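Local coordinates for protein probable thiamine pyrophosphokinase (Staphylococcus saprophyticus, PDB 3L8M) that probably transfers a pyrophosphate group from ATP to thiamine, producing the cofactor thiamine diphosphate, at residues Gln111-Pro116 against Ile123-Ile128; Gly27-Thr32 against Asp75-Leu80; Gly47-Ile52 against Gln63-Pro68; Leu80-Ala85 against Pro116-Met121. All coordinates share one frame; numbering follows the deposited sequence.

Contact 1. Residues Gln111-Pro116 against Ile123-Ile128; sequences QILEKP and INIKLI. With NA (sodium ion), chain C.
Leu113 swings its CG anti to its own carbonyl carbon (chi1 -63°), which carries the forked end of the side chain from helix 103-113 down to strand 124-128. Each methyl then takes a different partner. CD2 sits against Ile125, 3.3 Å from Ile125 CG2 and 3.2 Å from Ile125 O, so it lies close to the strand backbone itself. CD1 meets the next inward-facing residue, 3.6 Å from Leu127 CD1. A branched leucine suits this place because one residue can fill the groove between two side chains spaced two apart on a strand. Ile125 offers its CG2 branch to the helix, while Leu127 comes in obliquely; Phe136 of the next strand adds to the cover on Leu113. The alternation of the strand sends the side chains of Asn124 and Lys126 to the other face, where Lys126 reaches a salt bridge with Glu133. The backbone carbonyl O of Asn124 is a ligand of the sodium ion at 3.0 Å, together with Asp94. With strand 92-96 running parallel to and hydrogen-bonded with strand 124-128, and helix 103-113 packed over the sheet between them in sequence, this is a beta-alpha-beta crossover of a Rossmann-like alpha/beta sheet.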
loop_
_atom_site.group_PDB
_atom_site.type_symbol
_atom_site.label_atom_id
_atom_site.label_comp_id
_atom_site.label_asym_id
_atom_site.label_seq_id
_atom_site.Cartn_x
_atom_site.Cartn_y
_atom_site.Cartn_z
ATOM N N GLN A 111 -19.208 15.055 22.651
ATOM C CA GLN A 111 -18.557 14.839 23.940
ATOM C C GLN A 111 -17.167 14.211 23.748
ATOM O O GLN A 111 -16.220 14.551 24.462
ATOM C CB GLN A 111 -19.422 13.952 24.838
ATOM C CG GLN A 111 -20.723 14.597 25.284
ATOM C CD GLN A 111 -21.584 13.665 26.109
ATOM O OE1 GLN A 111 -21.477 12.444 25.992
ATOM N NE2 GLN A 111 -22.442 14.237 26.949
ATOM N N ILE A 112 -17.046 13.291 22.792
ATOM C CA ILE A 112 -15.772 12.630 22.540
ATOM C C ILE A 112 -14.668 13.614 22.141
ATOM O O ILE A 112 -13.548 13.546 22.659
ATOM C CB ILE A 112 -15.906 11.555 21.446
ATOM C CG1 ILE A 112 -16.874 10.467 21.905
ATOM C CG2 ILE A 112 -14.552 10.917 21.163
ATOM C CD1 ILE A 112 -17.272 9.532 20.798
ATOM N N LEU A 113 -14.984 14.532 21.231
ATOM C CA LEU A 113 -14.014 15.518 20.784
ATOM C C LEU A 113 -13.531 16.359 21.964
ATOM O O LEU A 113 -12.424 16.889 21.954
ATOM C CB LEU A 113 -14.640 16.454 19.746
ATOM C CG LEU A 113 -15.138 15.944 18.390
ATOM C CD1 LEU A 113 -15.978 17.034 17.751
ATOM C CD2 LEU A 113 -13.978 15.587 17.480
ATOM N N GLU A 114 -14.376 16.473 22.980
ATOM C CA GLU A 114 -14.066 17.285 24.149
ATOM C C GLU A 114 -13.335 16.537 25.262
ATOM O O GLU A 114 -12.927 17.139 26.254
ATOM C CB GLU A 114 -15.368 17.903 24.676
ATOM C CG GLU A 114 -16.139 18.643 23.574
ATOM C CD GLU A 114 -17.566 18.999 23.962
ATOM O OE1 GLU A 114 -18.108 18.382 24.902
ATOM O OE2 GLU A 114 -18.154 19.884 23.308
ATOM N N LYS A 115 -13.161 15.231 25.104
ATOM C CA LYS A 115 -12.458 14.467 26.121
ATOM C C LYS A 115 -11.046 15.026 26.299
ATOM O O LYS A 115 -10.303 15.210 25.329
ATOM C CB LYS A 115 -12.399 12.989 25.741
ATOM C CG LYS A 115 -13.751 12.306 25.751
ATOM C CD LYS A 115 -13.590 10.807 25.954
ATOM C CE LYS A 115 -14.928 10.136 26.236
ATOM N NZ LYS A 115 -14.766 8.726 26.699
ATOM N N PRO A 116 -10.670 15.329 27.549
ATOM C CA PRO A 116 -9.345 15.872 27.861
ATOM C C PRO A 116 -8.224 14.882 27.550
ATOM O O PRO A 116 -7.101 15.274 27.241
ATOM C CB PRO A 116 -9.454 16.207 29.347
ATOM C CG PRO A 116 -10.429 15.186 29.848
ATOM C CD PRO A 116 -11.480 15.178 28.770
ATOM N N ILE A 123 -3.585 14.211 18.989
ATOM C CA ILE A 123 -4.609 13.625 18.127
ATOM C C ILE A 123 -5.490 14.694 17.476
ATOM O O ILE A 123 -5.738 15.749 18.058
ATOM C CB ILE A 123 -5.503 12.655 18.940
ATOM C CG1 ILE A 123 -6.558 12.012 18.039
ATOM C CG2 ILE A 123 -6.163 13.395 20.080
ATOM C CD1 ILE A 123 -6.020 10.920 17.149
ATOM N N ASN A 124 -5.960 14.410 16.265
ATOM C CA ASN A 124 -6.808 15.333 15.519
ATOM C C ASN A 124 -8.104 14.637 15.105
ATOM O O ASN A 124 -8.126 13.915 14.110
ATOM C CB ASN A 124 -6.071 15.823 14.268
ATOM C CG ASN A 124 -6.927 16.718 13.395
ATOM O OD1 ASN A 124 -6.693 16.836 12.191
ATOM N ND2 ASN A 124 -7.922 17.362 13.999
ATOM N N ILE A 125 -9.173 14.848 15.870
ATOM C CA ILE A 125 -10.467 14.238 15.584
ATOM C C ILE A 125 -11.430 15.244 14.925
ATOM O O ILE A 125 -11.636 16.343 15.436
ATOM C CB ILE A 125 -11.144 13.724 16.880
ATOM C CG1 ILE A 125 -10.174 12.872 17.704
ATOM C CG2 ILE A 125 -12.373 12.901 16.525
ATOM C CD1 ILE A 125 -9.924 11.487 17.134
ATOM N N LYS A 126 -12.011 14.870 13.786
ATOM C CA LYS A 126 -12.970 15.734 13.100
ATOM C C LYS A 126 -14.241 14.970 12.721
ATOM O O LYS A 126 -14.169 13.827 12.259
ATOM C CB LYS A 126 -12.386 16.312 11.815
ATOM C CG LYS A 126 -11.281 17.312 11.969
ATOM C CD LYS A 126 -10.835 17.773 10.588
ATOM C CE LYS A 126 -9.614 18.675 10.678
ATOM N NZ LYS A 126 -9.152 19.144 9.339
ATOM N N LEU A 127 -15.396 15.604 12.925
ATOM C CA LEU A 127 -16.689 15.014 12.555
ATOM C C LEU A 127 -16.943 15.642 11.198
ATOM O O LEU A 127 -16.743 16.850 11.027
ATOM C CB LEU A 127 -17.797 15.427 13.537
ATOM C CG LEU A 127 -17.554 15.117 15.025
ATOM C CD1 LEU A 127 -18.691 15.687 15.892
ATOM C CD2 LEU A 127 -17.437 13.606 15.214
ATOM N N ILE A 128 -17.364 14.841 10.226
ATOM C CA ILE A 128 -17.586 15.370 8.891
ATOM C C ILE A 128 -18.827 14.847 8.195
ATOM O O ILE A 128 -19.117 13.668 8.273
ATOM C CB ILE A 128 -16.392 15.027 7.951
ATOM C CG1 ILE A 128 -15.056 15.394 8.614
ATOM C CG2 ILE A 128 -16.564 15.729 6.603
ATOM C CD1 ILE A 128 -13.833 14.976 7.777
HETATM NA NA NA C . -8.814 14.714 11.326
#

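Contact 2. Residues Gly27-Thr32 against Asp75-Leu80; sequences GIDRGT and DTDLAL
Ile28, the last residue of strand 24-28, and Asp29 in the turn after it meet the first turn of helix 77-87. Ile28 lays CG2 against the helix backbone, 3.9 Å from Leu78 N, and its CG1 lies 4.2 Å from Leu78 CD1; a beta-branched residue suits the strand end because both branches meet Leu78, while its CD1 lies 3.9 Å from Asp77 O. Beside this apolar patch the side chains of Asp29 and Asp77 cross at about a right angle, with their carboxylate planes 43° apart. Asp29 OD1 is 2.4 Å from Asp77 OD2. Further out, Thr76 sets the helix start as its N-cap: its OG1 accepts from Ala79 N at 3.1 Å. On the other side a sharp turn holds Asp29, whose phi of 54° is unusual for a residue with a side chain; Gly31 N bonds to Ile28 O as the chain passes into helix 30-37. Leu5 and Cys7 pack on both Ile28 and Leu78, tying the pair to the central sheet. The contact thus brings two acid oxygens very close together beside an apolar patch, where a strained strand-to-helix turn faces the N-terminus of another helix.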
loop_
_atom_site.group_PDB
_atom_site.type_symbol
_atom_site.label_atom_id
_atom_site.label_comp_id
_atom_site.label_asym_id
_atom_site.label_seq_id
_atom_site.Cartn_x
_atom_site.Cartn_y
_atom_site.Cartn_z
ATOM N N GLY A 27 -15.453 0.458 11.040
ATOM C CA GLY A 27 -16.910 0.455 11.044
ATOM C C GLY A 27 -17.537 0.550 12.439
ATOM O O GLY A 27 -17.158 -0.196 13.347
ATOM N N ILE A 28 -18.483 1.474 12.614
ATOM C CA ILE A 28 -19.181 1.644 13.886
ATOM C C ILE A 28 -20.654 1.301 13.646
ATOM O O ILE A 28 -21.344 1.973 12.868
ATOM C CB ILE A 28 -19.104 3.108 14.424
ATOM C CG1 ILE A 28 -17.651 3.579 14.528
ATOM C CG2 ILE A 28 -19.745 3.179 15.818
ATOM C CD1 ILE A 28 -16.799 2.772 15.516
ATOM N N ASP A 29 -21.128 0.251 14.311
ATOM C CA ASP A 29 -22.512 -0.196 14.173
ATOM C C ASP A 29 -22.874 -0.436 12.711
ATOM O O ASP A 29 -22.245 -1.261 12.051
ATOM C CB ASP A 29 -23.459 0.829 14.797
ATOM C CG ASP A 29 -23.084 1.160 16.224
ATOM O OD1 ASP A 29 -22.888 0.207 17.006
ATOM O OD2 ASP A 29 -22.979 2.360 16.566
ATOM N N ARG A 30 -23.881 0.275 12.210
ATOM C CA ARG A 30 -24.325 0.127 10.821
ATOM C C ARG A 30 -23.248 0.484 9.783
ATOM O O ARG A 30 -23.299 0.014 8.648
ATOM C CB ARG A 30 -25.574 0.981 10.569
ATOM C CG ARG A 30 -26.823 0.506 11.286
ATOM C CD ARG A 30 -27.994 1.449 11.020
ATOM N NE ARG A 30 -29.230 0.985 11.648
ATOM C CZ ARG A 30 -30.413 1.583 11.519
ATOM N NH1 ARG A 30 -30.533 2.683 10.780
ATOM N NH2 ARG A 30 -31.480 1.078 12.123
ATOM N N GLY A 31 -22.288 1.323 10.162
ATOM C CA GLY A 31 -21.232 1.669 9.233
ATOM C C GLY A 31 -20.526 0.407 8.759
ATOM O O GLY A 31 -20.158 0.294 7.592
ATOM N N THR A 32 -20.357 -0.556 9.658
ATOM C CA THR A 32 -19.688 -1.815 9.327
ATOM C C THR A 32 -20.244 -2.469 8.055
ATOM O O THR A 32 -19.504 -2.719 7.110
ATOM C CB THR A 32 -19.785 -2.824 10.505
ATOM O OG1 THR A 32 -19.259 -2.223 11.695
ATOM C CG2 THR A 32 -19.001 -4.084 10.204
ATOM N N ASP A 75 -19.102 3.385 27.810
ATOM C CA ASP A 75 -18.888 4.270 26.669
ATOM C C ASP A 75 -19.710 3.827 25.463
ATOM O O ASP A 75 -20.053 2.643 25.334
ATOM C CB ASP A 75 -17.408 4.294 26.283
ATOM C CG ASP A 75 -16.570 5.150 27.213
ATOM O OD1 ASP A 75 -15.344 5.239 26.985
ATOM O OD2 ASP A 75 -17.133 5.735 28.165
ATOM N N THR A 76 -20.025 4.778 24.586
ATOM C CA THR A 76 -20.787 4.483 23.377
ATOM C C THR A 76 -19.900 3.706 22.398
ATOM O O THR A 76 -18.684 3.624 22.587
ATOM C CB THR A 76 -21.251 5.775 22.681
ATOM O OG1 THR A 76 -20.103 6.524 22.260
ATOM C CG2 THR A 76 -22.111 6.625 23.632
ATOM N N ASP A 77 -20.506 3.136 21.357
ATOM C CA ASP A 77 -19.749 2.383 20.365
ATOM C C ASP A 77 -18.755 3.285 19.638
ATOM O O ASP A 77 -17.626 2.877 19.331
ATOM C CB ASP A 77 -20.699 1.701 19.371
ATOM C CG ASP A 77 -21.516 0.587 20.021
ATOM O OD1 ASP A 77 -21.250 0.259 21.193
ATOM O OD2 ASP A 77 -22.416 0.032 19.370
ATOM N N LEU A 78 -19.158 4.525 19.394
ATOM C CA LEU A 78 -18.275 5.465 18.719
ATOM C C LEU A 78 -17.085 5.839 19.601
ATOM O O LEU A 78 -15.966 5.995 19.111
ATOM C CB LEU A 78 -19.036 6.741 18.327
ATOM C CG LEU A 78 -18.140 7.849 17.749
ATOM C CD1 LEU A 78 -17.397 7.277 16.548
ATOM C CD2 LEU A 78 -18.967 9.090 17.342
ATOM N N ALA A 79 -17.318 5.981 20.904
ATOM C CA ALA A 79 -16.236 6.370 21.806
ATOM C C ALA A 79 -15.182 5.274 21.926
ATOM O O ALA A 79 -13.998 5.560 22.104
ATOM C CB ALA A 79 -16.797 6.734 23.186
ATOM N N LEU A 80 -15.623 4.021 21.837
ATOM C CA LEU A 80 -14.723 2.880 21.907
ATOM C C LEU A 80 -13.932 2.830 20.594
ATOM O O LEU A 80 -12.703 2.655 20.597
ATOM C CB LEU A 80 -15.524 1.584 22.086
ATOM C CG LEU A 80 -16.403 1.437 23.337
ATOM C CD1 LEU A 80 -17.216 0.151 23.247
ATOM C CD2 LEU A 80 -15.536 1.426 24.588
#

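Contact 3. Residues Gly47-Ile52 against Gln63-Pro68; sequences GDFDSI and QIEINP
Phe49 turns the edge of its ring, not its face, to the carboxylate of Glu65. The two side chains slide past each other in opposite directions, with ring and carboxylate planes 61° apart. Phe49 CE2 is the touching corner, 3.4 Å from Glu65 CD, and CD2 lies 3.5 Å from Glu65 OE2. The rim of an aromatic ring carries a slight positive charge, so an acid at the edge is a favourable neighbour. Glu65 gets there with CG anti to its backbone N (chi1 -178°) and a bend at chi2 (69°) that folds the carboxylate round toward Gly47. Both residues belong to loops joined by helix 54-63, which follows strand 44-46, the outermost strand of the sheet within this chain. The second loop runs beside that strand: Ile64 and Ile66 both make backbone hydrogen bonds with Ala45. The backbones of Glu65 and Asn67 also bond to a second subunit. Leu33 and Ile60, with Arg57, also pack on Phe49, whose large apolar side chain suits this buried place. Glu65 OE1 comes 2.8 Å from Gly47 O, two acceptors that do not bond and should repel. A water bridges the two loops: it accepts from Gly47 N and donates to Glu65 OE1, at 2.7 Å, and to Ile66 O, at 2.9 Å. Gly47 has backbone angles at which a CB would jam against the preceding carbonyl, which by itself calls for glycine here.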
loop_
_atom_site.group_PDB
_atom_site.type_symbol
_atom_site.label_atom_id
_atom_site.label_comp_id
_atom_site.label_asym_id
_atom_site.label_seq_id
_atom_site.Cartn_x
_atom_site.Cartn_y
_atom_site.Cartn_z
ATOM N N GLY A 47 -19.685 -2.694 17.503
ATOM C CA GLY A 47 -21.122 -2.652 17.323
ATOM C C GLY A 47 -21.732 -4.019 17.151
ATOM O O GLY A 47 -21.053 -4.960 16.744
ATOM N N ASP A 48 -23.023 -4.118 17.451
ATOM C CA ASP A 48 -23.762 -5.372 17.354
ATOM C C ASP A 48 -23.996 -4.873 15.927
ATOM O O ASP A 48 -24.235 -3.679 15.726
ATOM C CB ASP A 48 -25.193 -5.165 17.848
ATOM N N PHE A 49 -23.926 -5.792 14.960
ATOM C CA PHE A 49 -24.102 -5.513 13.524
ATOM C C PHE A 49 -24.861 -6.828 13.265
ATOM O O PHE A 49 -24.608 -7.850 13.908
ATOM C CB PHE A 49 -22.689 -5.548 12.893
ATOM C CG PHE A 49 -21.915 -6.814 13.157
ATOM C CD1 PHE A 49 -22.146 -7.964 12.401
ATOM C CD2 PHE A 49 -20.950 -6.857 14.160
ATOM C CE1 PHE A 49 -21.426 -9.139 12.641
ATOM C CE2 PHE A 49 -20.225 -8.027 14.410
ATOM C CZ PHE A 49 -20.464 -9.169 13.649
ATOM N N ASP A 50 -25.799 -6.801 12.320
ATOM C CA ASP A 50 -26.586 -7.996 12.019
ATOM C C ASP A 50 -25.887 -8.974 11.085
ATOM O O ASP A 50 -24.987 -8.605 10.328
ATOM C CB ASP A 50 -27.951 -7.613 11.430
ATOM C CG ASP A 50 -27.842 -6.988 10.055
ATOM O OD1 ASP A 50 -28.891 -6.620 9.487
ATOM O OD2 ASP A 50 -26.712 -6.865 9.539
ATOM N N SER A 51 -26.313 -10.229 11.157
ATOM C CA SER A 51 -25.743 -11.267 10.323
ATOM C C SER A 51 -26.852 -11.967 9.567
ATOM O O SER A 51 -28.027 -11.844 9.922
ATOM N N ILE A 52 -26.480 -12.706 8.528
ATOM C CA ILE A 52 -27.454 -13.411 7.712
ATOM C C ILE A 52 -27.062 -14.877 7.549
ATOM O O ILE A 52 -27.736 -15.643 6.854
ATOM C CB ILE A 52 -27.583 -12.727 6.329
ATOM C CG1 ILE A 52 -28.857 -13.198 5.631
ATOM C CG2 ILE A 52 -26.347 -13.014 5.481
ATOM C CD1 ILE A 52 -29.253 -12.333 4.448
ATOM N N GLN A 63 -12.134 -11.443 12.116
ATOM C CA GLN A 63 -11.145 -10.667 11.381
ATOM C C GLN A 63 -11.475 -9.186 11.343
ATOM O O GLN A 63 -10.631 -8.375 10.963
ATOM C CB GLN A 63 -11.020 -11.193 9.953
ATOM C CG GLN A 63 -10.562 -12.639 9.873
ATOM C CD GLN A 63 -10.377 -13.113 8.446
ATOM O OE1 GLN A 63 -11.311 -13.081 7.642
ATOM N NE2 GLN A 63 -9.166 -13.560 8.124
ATOM N N ILE A 64 -12.690 -8.832 11.755
ATOM C CA ILE A 64 -13.130 -7.437 11.729
ATOM C C ILE A 64 -13.662 -6.926 13.067
ATOM O O ILE A 64 -13.245 -5.874 13.562
ATOM C CB ILE A 64 -14.244 -7.247 10.678
ATOM C CG1 ILE A 64 -13.781 -7.781 9.320
ATOM C CG2 ILE A 64 -14.615 -5.787 10.576
ATOM C CD1 ILE A 64 -14.918 -7.926 8.307
ATOM N N GLU A 65 -14.590 -7.671 13.653
ATOM C CA GLU A 65 -15.195 -7.275 14.920
ATOM C C GLU A 65 -14.268 -7.379 16.139
ATOM O O GLU A 65 -13.738 -8.442 16.435
ATOM C CB GLU A 65 -16.458 -8.114 15.156
ATOM C CG GLU A 65 -17.243 -7.774 16.428
ATOM C CD GLU A 65 -17.917 -6.413 16.375
ATOM O OE1 GLU A 65 -18.541 -6.016 17.383
ATOM O OE2 GLU A 65 -17.830 -5.739 15.327
ATOM N N ILE A 66 -14.040 -6.265 16.825
ATOM C CA ILE A 66 -13.238 -6.318 18.038
ATOM C C ILE A 66 -14.236 -6.088 19.178
ATOM O O ILE A 66 -15.360 -5.622 18.938
ATOM C CB ILE A 66 -12.070 -5.271 18.055
ATOM C CG1 ILE A 66 -12.585 -3.842 18.254
ATOM C CG2 ILE A 66 -11.255 -5.408 16.783
ATOM C CD1 ILE A 66 -13.424 -3.335 17.160
ATOM N N ASN A 67 -13.846 -6.439 20.401
ATOM C CA ASN A 67 -14.729 -6.314 21.556
ATOM C C ASN A 67 -14.083 -5.603 22.753
ATOM O O ASN A 67 -13.836 -6.213 23.794
ATOM C CB ASN A 67 -15.201 -7.711 21.980
ATOM C CG ASN A 67 -16.047 -8.400 20.913
ATOM O OD1 ASN A 67 -17.196 -8.029 20.679
ATOM N ND2 ASN A 67 -15.476 -9.403 20.261
ATOM N N PRO A 68 -13.808 -4.297 22.621
ATOM C CA PRO A 68 -13.189 -3.573 23.734
ATOM C C PRO A 68 -14.034 -3.658 24.996
ATOM O O PRO A 68 -15.256 -3.535 24.947
ATOM C CB PRO A 68 -13.066 -2.146 23.197
ATOM C CG PRO A 68 -14.192 -2.053 22.186
ATOM C CD PRO A 68 -14.112 -3.389 21.499
HETATM O O HOH W 1 -17.977 -4.452 19.556
#

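Contact 4. Residues Leu80-Ala85 against Pro116-Met121; sequences LGIDQA and PEYAKM
Tyr118 reaches across from the short, weakly bonded helix 116-119 to put its phenol end against Ile82 of helix 77-87. Here the packing is close: Ile82 CG2 lies 3.3 Å from Tyr118 OH and 3.7 Å from Tyr118 CZ, meeting the ring at a slant. The side chain of Ile82 divides its work. CG2, anti to the backbone N, faces the tyrosine, whereas the CG1 branch (chi1 -67°) leads away into the core, where Ile82 packs on Ile93, Val95 and Ile112. The long, flat tyrosine suits a position on a short helix standing well back, its CA no nearer than 9.4 Å to the CA of Asp83, and Ile112, Val86 and Ile123 line it as well. Toward solvent the contact slackens. Tyr118 OH is 3.8 Å from Asp83 N and 4.1 Å from Asp83 CB, too far for more than loose contact. Further out is the exposed Glu117, whose OE1 stands 4.7 Å from Asp83 OD1. The next residue after Asp83, Gln84, bonds through NE2 to Lys87 O of a second subunit. What joins the two helices is thus chiefly dispersion between a methyl group and a phenol, while the two acids may add a mild repulsion.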
loop_
_atom_site.group_PDB
_atom_site.type_symbol
_atom_site.label_atom_id
_atom_site.label_comp_id
_atom_site.label_asym_id
_atom_site.label_seq_id
_atom_site.Cartn_x
_atom_site.Cartn_y
_atom_site.Cartn_z
ATOM N N LEU A 80 -15.623 4.021 21.837
ATOM C CA LEU A 80 -14.723 2.880 21.907
ATOM C C LEU A 80 -13.932 2.830 20.594
ATOM O O LEU A 80 -12.703 2.655 20.597
ATOM C CB LEU A 80 -15.524 1.584 22.086
ATOM C CG LEU A 80 -16.403 1.437 23.337
ATOM C CD1 LEU A 80 -17.216 0.151 23.247
ATOM C CD2 LEU A 80 -15.536 1.426 24.588
ATOM N N GLY A 81 -14.641 2.993 19.477
ATOM C CA GLY A 81 -13.993 2.972 18.173
ATOM C C GLY A 81 -12.858 3.970 18.115
ATOM O O GLY A 81 -11.792 3.672 17.579
ATOM N N ILE A 82 -13.088 5.151 18.691
ATOM C CA ILE A 82 -12.098 6.225 18.727
ATOM C C ILE A 82 -10.884 5.808 19.543
ATOM O O ILE A 82 -9.744 5.818 19.058
ATOM C CB ILE A 82 -12.689 7.497 19.366
ATOM C CG1 ILE A 82 -13.778 8.076 18.464
ATOM C CG2 ILE A 82 -11.589 8.528 19.614
ATOM C CD1 ILE A 82 -13.273 8.543 17.114
ATOM N N ASP A 83 -11.139 5.465 20.799
ATOM C CA ASP A 83 -10.089 5.034 21.700
ATOM C C ASP A 83 -9.301 3.887 21.057
ATOM O O ASP A 83 -8.068 3.878 21.079
ATOM C CB ASP A 83 -10.715 4.597 23.026
ATOM C CG ASP A 83 -9.748 3.852 23.911
ATOM O OD1 ASP A 83 -8.709 4.434 24.296
ATOM O OD2 ASP A 83 -10.037 2.677 24.223
ATOM N N GLN A 84 -10.019 2.931 20.472
ATOM C CA GLN A 84 -9.383 1.796 19.822
ATOM C C GLN A 84 -8.525 2.203 18.637
ATOM O O GLN A 84 -7.579 1.494 18.295
ATOM C CB GLN A 84 -10.428 0.781 19.366
ATOM C CG GLN A 84 -10.976 -0.067 20.486
ATOM C CD GLN A 84 -9.886 -0.817 21.219
ATOM O OE1 GLN A 84 -9.020 -1.443 20.600
ATOM N NE2 GLN A 84 -9.925 -0.769 22.550
ATOM N N ALA A 85 -8.864 3.324 17.999
ATOM C CA ALA A 85 -8.073 3.794 16.862
ATOM C C ALA A 85 -6.823 4.478 17.400
ATOM O O ALA A 85 -5.732 4.324 16.846
ATOM C CB ALA A 85 -8.871 4.767 15.992
ATOM N N PRO A 116 -10.670 15.329 27.549
ATOM C CA PRO A 116 -9.345 15.872 27.861
ATOM C C PRO A 116 -8.224 14.882 27.550
ATOM O O PRO A 116 -7.101 15.274 27.241
ATOM C CB PRO A 116 -9.454 16.207 29.347
ATOM C CG PRO A 116 -10.429 15.186 29.848
ATOM C CD PRO A 116 -11.480 15.178 28.770
ATOM N N GLU A 117 -8.544 13.597 27.619
ATOM C CA GLU A 117 -7.576 12.550 27.327
ATOM C C GLU A 117 -6.947 12.741 25.944
ATOM O O GLU A 117 -5.874 12.207 25.669
ATOM C CB GLU A 117 -8.267 11.188 27.401
ATOM C CG GLU A 117 -7.382 10.000 27.085
ATOM C CD GLU A 117 -8.156 8.695 27.091
ATOM O OE1 GLU A 117 -9.148 8.595 26.335
ATOM O OE2 GLU A 117 -7.774 7.773 27.847
ATOM N N TYR A 118 -7.610 13.506 25.079
ATOM C CA TYR A 118 -7.103 13.744 23.728
ATOM C C TYR A 118 -6.398 15.083 23.563
ATOM O O TYR A 118 -5.606 15.266 22.637
ATOM C CB TYR A 118 -8.240 13.650 22.705
ATOM C CG TYR A 118 -8.961 12.322 22.715
ATOM C CD1 TYR A 118 -8.252 11.120 22.728
ATOM C CD2 TYR A 118 -10.354 12.264 22.730
ATOM C CE1 TYR A 118 -8.912 9.897 22.763
ATOM C CE2 TYR A 118 -11.021 11.046 22.762
ATOM C CZ TYR A 118 -10.298 9.867 22.783
ATOM O OH TYR A 118 -10.963 8.662 22.864
ATOM N N ALA A 119 -6.686 16.020 24.457
ATOM C CA ALA A 119 -6.071 17.341 24.389
ATOM C C ALA A 119 -4.559 17.252 24.571
ATOM O O ALA A 119 -3.794 17.792 23.771
ATOM C CB ALA A 119 -6.671 18.247 25.448
ATOM N N LYS A 120 -4.136 16.567 25.629
ATOM C CA LYS A 120 -2.716 16.406 25.915
ATOM C C LYS A 120 -2.005 15.685 24.773
ATOM O O LYS A 120 -0.913 16.083 24.365
ATOM C CB LYS A 120 -2.532 15.649 27.236
ATOM C CG LYS A 120 -3.757 14.859 27.668
ATOM C CD LYS A 120 -3.729 14.563 29.157
ATOM C CE LYS A 120 -5.103 14.135 29.653
ATOM N NZ LYS A 120 -5.174 14.027 31.137
HETATM N N MSE A 121 -2.631 14.633 24.256
HETATM C CA MSE A 121 -2.060 13.875 23.148
HETATM C C MSE A 121 -2.094 14.741 21.886
HETATM O O MSE A 121 -2.701 15.812 21.880
HETATM C CB MSE A 121 -2.845 12.573 22.952
HETATM C CG MSE A 121 -2.811 11.674 24.193
HETATM SE SE MSE A 121 -4.010 10.156 24.165
HETATM C CE MSE A 121 -2.765 8.769 23.679
#

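How the contacts relate
Helix 77-87 is the common thread: contacts 2 and 4 share Leu80 on it, and Ile112 of contact 1 packs on Leu78, Ala79 and Ile82. Contacts 1 and 4 are the closest pair, centres about 8 Å apart, with Ile123 and Ile112 both touching Tyr118. Contact 3 lies inside the loop closed by contact 2, its centre about 10 Å away, and Gly47 CA sits 3.4 Å from Asp29 OD1; Pro68 then reaches Leu80 and Gln84. Contacts 1 and 3 stand apart, about 24 Å between centres. One sodium ion is bound at contact 1, by Asn124 and Asp94, and the side chain of Ile82 in contact 4 lies about 10 Å from it.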